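Local coordinates for CELL division control protein 6 (Pyrobaculum aerophilum, PDB 1FNN), which binds ADP and magnesium as an AAA+ ATPase of the Cdc6/Cdc18 family and is probably involved in regulating DNA replication, at residues T73-Y78 with R96-P101; S270-L275 with G369-D374. One frame throughout, in Å; residues are numbered along the deposited sequence.

Contact 1 (T73-Y78 with R96-P101)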
loop_
_atom_site.group_PDB
_atom_site.type_symbol
_atom_site.label_atom_id
_atom_site.label_comp_id
_atom_site.label_asym_id
_atom_site.label_seq_id
_atom_site.Cartn_x
_atom_site.Cartn_y
_atom_site.Cartn_z
ATOM N N THR A 73 17.693 8.315 -24.367
ATOM C CA THR A 73 17.357 9.635 -24.884
ATOM C C THR A 73 15.888 9.889 -24.645
ATOM O O THR A 73 15.381 10.934 -25.023
ATOM C CB THR A 73 17.638 9.685 -26.411
ATOM O OG1 THR A 73 16.910 8.603 -27.015
ATOM C CG2 THR A 73 19.125 9.482 -26.647
ATOM N N ALA A 74 15.126 8.863 -24.194
ATOM C CA ALA A 74 13.702 9.048 -24.067
ATOM C C ALA A 74 13.380 10.058 -22.976
ATOM O O ALA A 74 14.128 10.063 -21.981
ATOM C CB ALA A 74 13.013 7.713 -23.710
ATOM N N ARG A 75 12.235 10.693 -23.085
ATOM C CA ARG A 75 11.807 11.628 -22.025
ATOM C C ARG A 75 10.723 10.971 -21.153
ATOM O O ARG A 75 9.763 10.446 -21.730
ATOM C CB ARG A 75 11.132 12.851 -22.677
ATOM C CG ARG A 75 12.004 13.407 -23.815
ATOM C CD ARG A 75 13.118 14.269 -23.270
ATOM N NE ARG A 75 13.591 15.135 -24.369
ATOM C CZ ARG A 75 13.386 16.436 -24.558
ATOM N NH1 ARG A 75 12.679 17.169 -23.725
ATOM N NH2 ARG A 75 13.935 16.967 -25.643
ATOM N N PHE A 76 10.869 10.981 -19.841
ATOM C CA PHE A 76 9.889 10.350 -18.962
ATOM C C PHE A 76 8.787 11.358 -18.636
ATOM O O PHE A 76 9.126 12.425 -18.123
ATOM C CB PHE A 76 10.603 10.015 -17.652
ATOM C CG PHE A 76 9.782 9.357 -16.580
ATOM C CD1 PHE A 76 8.983 8.263 -16.840
ATOM C CD2 PHE A 76 9.830 9.842 -15.289
ATOM C CE1 PHE A 76 8.240 7.668 -15.821
ATOM C CE2 PHE A 76 9.097 9.259 -14.274
ATOM C CZ PHE A 76 8.293 8.162 -14.531
ATOM N N VAL A 77 7.592 11.141 -19.121
ATOM C CA VAL A 77 6.473 12.050 -18.986
ATOM C C VAL A 77 5.420 11.414 -18.064
ATOM O O VAL A 77 4.702 10.482 -18.438
ATOM C CB VAL A 77 5.899 12.420 -20.368
ATOM C CG1 VAL A 77 4.682 13.322 -20.148
ATOM C CG2 VAL A 77 6.939 13.201 -21.219
ATOM N N TYR A 78 5.524 11.773 -16.795
ATOM C CA TYR A 78 4.672 11.117 -15.780
ATOM C C TYR A 78 3.367 11.874 -15.624
ATOM O O TYR A 78 3.340 13.057 -15.248
ATOM C CB TYR A 78 5.484 11.008 -14.496
ATOM C CG TYR A 78 4.625 10.420 -13.375
ATOM C CD1 TYR A 78 4.513 9.045 -13.219
ATOM C CD2 TYR A 78 3.943 11.277 -12.516
ATOM C CE1 TYR A 78 3.735 8.516 -12.211
ATOM C CE2 TYR A 78 3.155 10.758 -11.495
ATOM C CZ TYR A 78 3.062 9.374 -11.357
ATOM O OH TYR A 78 2.295 8.856 -10.366
ATOM N N ARG A 96 3.779 20.714 -21.184
ATOM C CA ARG A 96 4.695 21.334 -20.230
ATOM C C ARG A 96 5.916 20.463 -20.001
ATOM O O ARG A 96 7.063 20.935 -19.995
ATOM C CB ARG A 96 3.937 21.565 -18.928
ATOM C CG ARG A 96 4.666 22.433 -17.919
ATOM C CD ARG A 96 4.018 22.341 -16.545
ATOM N NE ARG A 96 4.789 21.569 -15.592
ATOM C CZ ARG A 96 5.292 20.355 -15.651
ATOM N NH1 ARG A 96 5.160 19.558 -16.706
ATOM N NH2 ARG A 96 5.975 19.855 -14.628
ATOM N N SER A 97 5.687 19.142 -19.867
ATOM C CA SER A 97 6.844 18.271 -19.592
ATOM C C SER A 97 7.762 18.205 -20.795
ATOM O O SER A 97 8.975 18.114 -20.642
ATOM C CB SER A 97 6.344 16.879 -19.150
ATOM O OG SER A 97 7.477 15.992 -19.254
ATOM N N LEU A 98 7.286 18.349 -22.020
ATOM C CA LEU A 98 8.049 18.345 -23.260
ATOM C C LEU A 98 8.418 19.734 -23.801
ATOM O O LEU A 98 9.002 19.870 -24.881
ATOM C CB LEU A 98 7.195 17.626 -24.322
ATOM C CG LEU A 98 7.518 16.203 -24.778
ATOM C CD1 LEU A 98 8.378 15.395 -23.831
ATOM C CD2 LEU A 98 6.282 15.412 -25.195
ATOM N N ASN A 99 8.153 20.799 -23.042
ATOM C CA ASN A 99 8.364 22.149 -23.498
ATOM C C ASN A 99 7.779 22.397 -24.891
ATOM O O ASN A 99 8.517 22.933 -25.712
ATOM C CB ASN A 99 9.887 22.428 -23.633
ATOM C CG ASN A 99 10.360 22.521 -22.177
ATOM O OD1 ASN A 99 9.851 23.460 -21.563
ATOM N ND2 ASN A 99 11.224 21.597 -21.801
ATOM N N ILE A 100 6.489 22.172 -25.063
ATOM C CA ILE A 100 5.849 22.442 -26.362
ATOM C C ILE A 100 5.030 23.716 -26.119
ATOM O O ILE A 100 4.102 23.685 -25.323
ATOM C CB ILE A 100 4.842 21.345 -26.736
ATOM C CG1 ILE A 100 5.555 20.009 -27.026
ATOM C CG2 ILE A 100 3.948 21.756 -27.913
ATOM C CD1 ILE A 100 4.519 18.878 -27.141
ATOM N N PRO A 101 5.366 24.796 -26.801
ATOM C CA PRO A 101 4.627 26.042 -26.598
ATOM C C PRO A 101 3.236 25.919 -27.210
ATOM O O PRO A 101 3.150 25.459 -28.353
ATOM C CB PRO A 101 5.463 27.091 -27.337
ATOM C CG PRO A 101 6.722 26.418 -27.740
ATOM C CD PRO A 101 6.441 24.915 -27.792
#

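Contact 2 (S270-L275 with G369-D374)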
loop_
_atom_site.group_PDB
_atom_site.type_symbol
_atom_site.label_atom_id
_atom_site.label_comp_id
_atom_site.label_asym_id
_atom_site.label_seq_id
_atom_site.Cartn_x
_atom_site.Cartn_y
_atom_site.Cartn_z
ATOM N N SER A 270 -1.560 5.109 16.695
ATOM C CA SER A 270 -1.329 5.517 15.278
ATOM C C SER A 270 -2.249 4.766 14.333
ATOM O O SER A 270 -2.929 5.333 13.469
ATOM C CB SER A 270 0.167 5.300 14.953
ATOM O OG SER A 270 0.944 6.217 15.792
ATOM N N SER A 271 -2.373 3.434 14.553
ATOM C CA SER A 271 -3.294 2.625 13.796
ATOM C C SER A 271 -4.693 3.176 13.841
ATOM O O SER A 271 -5.398 3.284 12.813
ATOM C CB SER A 271 -3.284 1.146 14.278
ATOM O OG SER A 271 -4.348 0.510 13.546
ATOM N N LYS A 272 -5.151 3.640 15.013
ATOM C CA LYS A 272 -6.531 4.158 15.080
ATOM C C LYS A 272 -6.736 5.450 14.345
ATOM O O LYS A 272 -7.840 5.758 13.876
ATOM C CB LYS A 272 -6.982 4.222 16.546
ATOM C CG LYS A 272 -8.428 3.778 16.722
ATOM C CD LYS A 272 -8.891 4.020 18.151
ATOM C CE LYS A 272 -10.413 4.025 18.234
ATOM N NZ LYS A 272 -10.850 4.215 19.655
ATOM N N GLU A 273 -5.681 6.276 14.135
ATOM C CA GLU A 273 -5.856 7.481 13.340
ATOM C C GLU A 273 -6.054 7.183 11.871
ATOM O O GLU A 273 -6.657 8.005 11.169
ATOM C CB GLU A 273 -4.622 8.404 13.489
ATOM C CG GLU A 273 -4.547 8.991 14.887
ATOM C CD GLU A 273 -5.284 10.303 15.020
ATOM O OE1 GLU A 273 -6.139 10.658 14.188
ATOM O OE2 GLU A 273 -4.999 11.023 16.003
ATOM N N VAL A 274 -5.501 6.090 11.347
ATOM C CA VAL A 274 -5.643 5.785 9.936
ATOM C C VAL A 274 -6.528 4.578 9.616
ATOM O O VAL A 274 -6.660 4.255 8.426
ATOM C CB VAL A 274 -4.272 5.522 9.288
ATOM C CG1 VAL A 274 -3.440 6.820 9.380
ATOM C CG2 VAL A 274 -3.524 4.392 9.951
ATOM N N LEU A 275 -6.939 3.820 10.640
ATOM C CA LEU A 275 -7.734 2.618 10.335
ATOM C C LEU A 275 -9.030 2.593 11.140
ATOM O O LEU A 275 -9.003 3.102 12.269
ATOM C CB LEU A 275 -6.994 1.335 10.720
ATOM C CG LEU A 275 -5.821 0.919 9.852
ATOM C CD1 LEU A 275 -5.117 -0.299 10.388
ATOM C CD2 LEU A 275 -6.302 0.666 8.419
ATOM N N GLY A 369 -3.333 -4.860 17.932
ATOM C CA GLY A 369 -2.621 -3.697 17.360
ATOM C C GLY A 369 -3.531 -2.574 16.902
ATOM O O GLY A 369 -2.997 -1.483 16.582
ATOM N N THR A 370 -4.841 -2.824 16.816
ATOM C CA THR A 370 -5.722 -1.813 16.239
ATOM C C THR A 370 -6.476 -0.887 17.178
ATOM O O THR A 370 -7.184 0.007 16.676
ATOM C CB THR A 370 -6.693 -2.452 15.226
ATOM O OG1 THR A 370 -7.637 -3.331 15.907
ATOM C CG2 THR A 370 -5.867 -3.260 14.220
ATOM N N GLU A 371 -6.372 -1.070 18.491
ATOM C CA GLU A 371 -7.101 -0.218 19.422
ATOM C C GLU A 371 -6.363 0.033 20.712
ATOM O O GLU A 371 -5.816 -0.931 21.274
ATOM C CB GLU A 371 -8.373 -0.980 19.875
ATOM C CG GLU A 371 -9.546 -0.810 18.979
ATOM C CD GLU A 371 -10.283 0.503 18.999
ATOM O OE1 GLU A 371 -10.097 1.375 19.860
ATOM O OE2 GLU A 371 -11.111 0.632 18.056
ATOM N N PRO A 372 -6.292 1.267 21.180
ATOM C CA PRO A 372 -5.595 1.614 22.414
ATOM C C PRO A 372 -6.255 0.806 23.551
ATOM O O PRO A 372 -7.478 0.624 23.492
ATOM C CB PRO A 372 -5.826 3.104 22.550
ATOM C CG PRO A 372 -5.970 3.576 21.118
ATOM C CD PRO A 372 -6.805 2.469 20.472
ATOM N N LEU A 373 -5.476 0.224 24.427
ATOM C CA LEU A 373 -6.018 -0.726 25.408
ATOM C C LEU A 373 -6.868 -0.141 26.520
ATOM O O LEU A 373 -7.829 -0.811 26.997
ATOM C CB LEU A 373 -4.852 -1.506 25.999
ATOM C CG LEU A 373 -4.010 -2.288 24.995
ATOM C CD1 LEU A 373 -2.902 -3.014 25.728
ATOM C CD2 LEU A 373 -4.889 -3.251 24.192
ATOM N N ASP A 374 -6.712 1.145 26.834
ATOM C CA ASP A 374 -7.473 1.735 27.931
ATOM C C ASP A 374 -8.925 1.869 27.520
ATOM O O ASP A 374 -9.816 1.389 28.248
ATOM C CB ASP A 374 -6.941 3.070 28.475
ATOM C CG ASP A 374 -5.674 2.835 29.263
ATOM O OD1 ASP A 374 -5.262 1.680 29.477
ATOM O OD2 ASP A 374 -5.050 3.823 29.696
HETATM O O HOH W 1 -7.123 0.858 14.149
#

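Contact 1 (T73-Y78 with R96-P101)
With CG2 of Val-77 anti to its carbonyl carbon (CG1 anti to the backbone N, chi1 177°) and OG of Ser-97 anti to the backbone N (chi1 165°), the two side chains meet where an edge strand of the parallel P-loop ATPase sheet is covered by the last turn of helix 87-97. Ser-97 lies over the valine's branch: its OG is 3.5 Å from Val-77 CG2, and its CB packs against CG1 of the same residue at 4.1 Å. The alpha carbons of Val-77 and Ser-97 are 6.3 Å apart, a short spacing that goes with the small serine side chain facing the strand. No hydrogen bond links the two segments, which are held by van der Waals contact.

The helix ends here in a Schellman motif with Asn-99, at positive phi, as its C-prime residue; Asn-99 N bonds to Arg-96 O at 3.2 Å. Leu-98, the first residue to leave helical geometry, turns its tip back toward the strand and also reaches Met-127 on the adjacent strand and Leu-116 on helix 109-122. Its carbonyl oxygen accepts a hydrogen bond from Arg-123. On the other side of the strand, Phe-76 stacks on Trp-65 of helix 57-68, which starts at the P-loop lysine and threonine.

The side chains of Val-77 and Leu-98 cross at about a right angle. One methyl, CD1 of Leu-98, serves two strand residues, touching Val-77 CG2 at 3.7 Å and Arg-75 CB at 3.9 Å.

Contact 2 (S270-L275 with G369-D374)
Lys-272 crosses the side chain of Pro-372 at about a right angle, meeting the ring at its CD: the two CD atoms are 3.5 Å apart, tighter than usual van der Waals contact. The chain is extended beyond CG, and this reach carries the ammonium group to the carboxylate of Glu-371. There NZ gives a hydrogen bond of 2.9 Å to Glu-371 OE1, on the syn lone pair of that oxygen, completing a salt bridge. The glutamate meets it by folding back: its CB points away from the helix, but the chain bends at chi2 (-74°) and returns the carboxylate toward the lysine. The lysine CE also lies close to the carboxylate, 3.1 Å from Glu-371 OE1, so the last two atoms of Lys-272 both crowd this oxygen.

Next to it in the chain, Ser-271 packs on the backbone of the other segment. Its CB is 3.5 Å from Gly-369 O, a carbonyl buried here with no polar partner in the model. The hydroxyl, anti to the backbone N, is hydrogen-bonded to a water, Ser-271 OG lying 2.9 Å from water 1. Water 1 is also hydrogen-bonded to Thr-370 O at 2.7 Å, probably as donor, and so bridges the two segments.

This interface joins the lid domain of the AAA+ module to the C-terminal winged-helix domain. Helix 264-274 ends beside the loop between strand 364-367 and helix 373-387, where Pro-372 occupies the N-cap position and also touches Lys-269. Ile-226 of helix 217-227 packs against Ser-271, Thr-370 and Leu-275, while Val-274 rests on helix 240-256.

Overall arrangement
Contact 1 and contact 2 lie on opposite sides of the chain's centre, with centres 44 Å apart and nearest atoms about 21 Å apart, and they share no helix, strand or sheet. They follow one another along the chain: contact 1 closes within the AAA domain before contact 2 opens. The first is local, joining edge strand 75-80 of the five-stranded parallel sheet to the helix that follows it. The second brings together segments 94 residues apart and ties the end of lid helix 264-274 to the winged-helix domain, away from the annotated sites. One therefore belongs to the packing of the nucleotide-binding domain, the other to the relative placement of two successive domains.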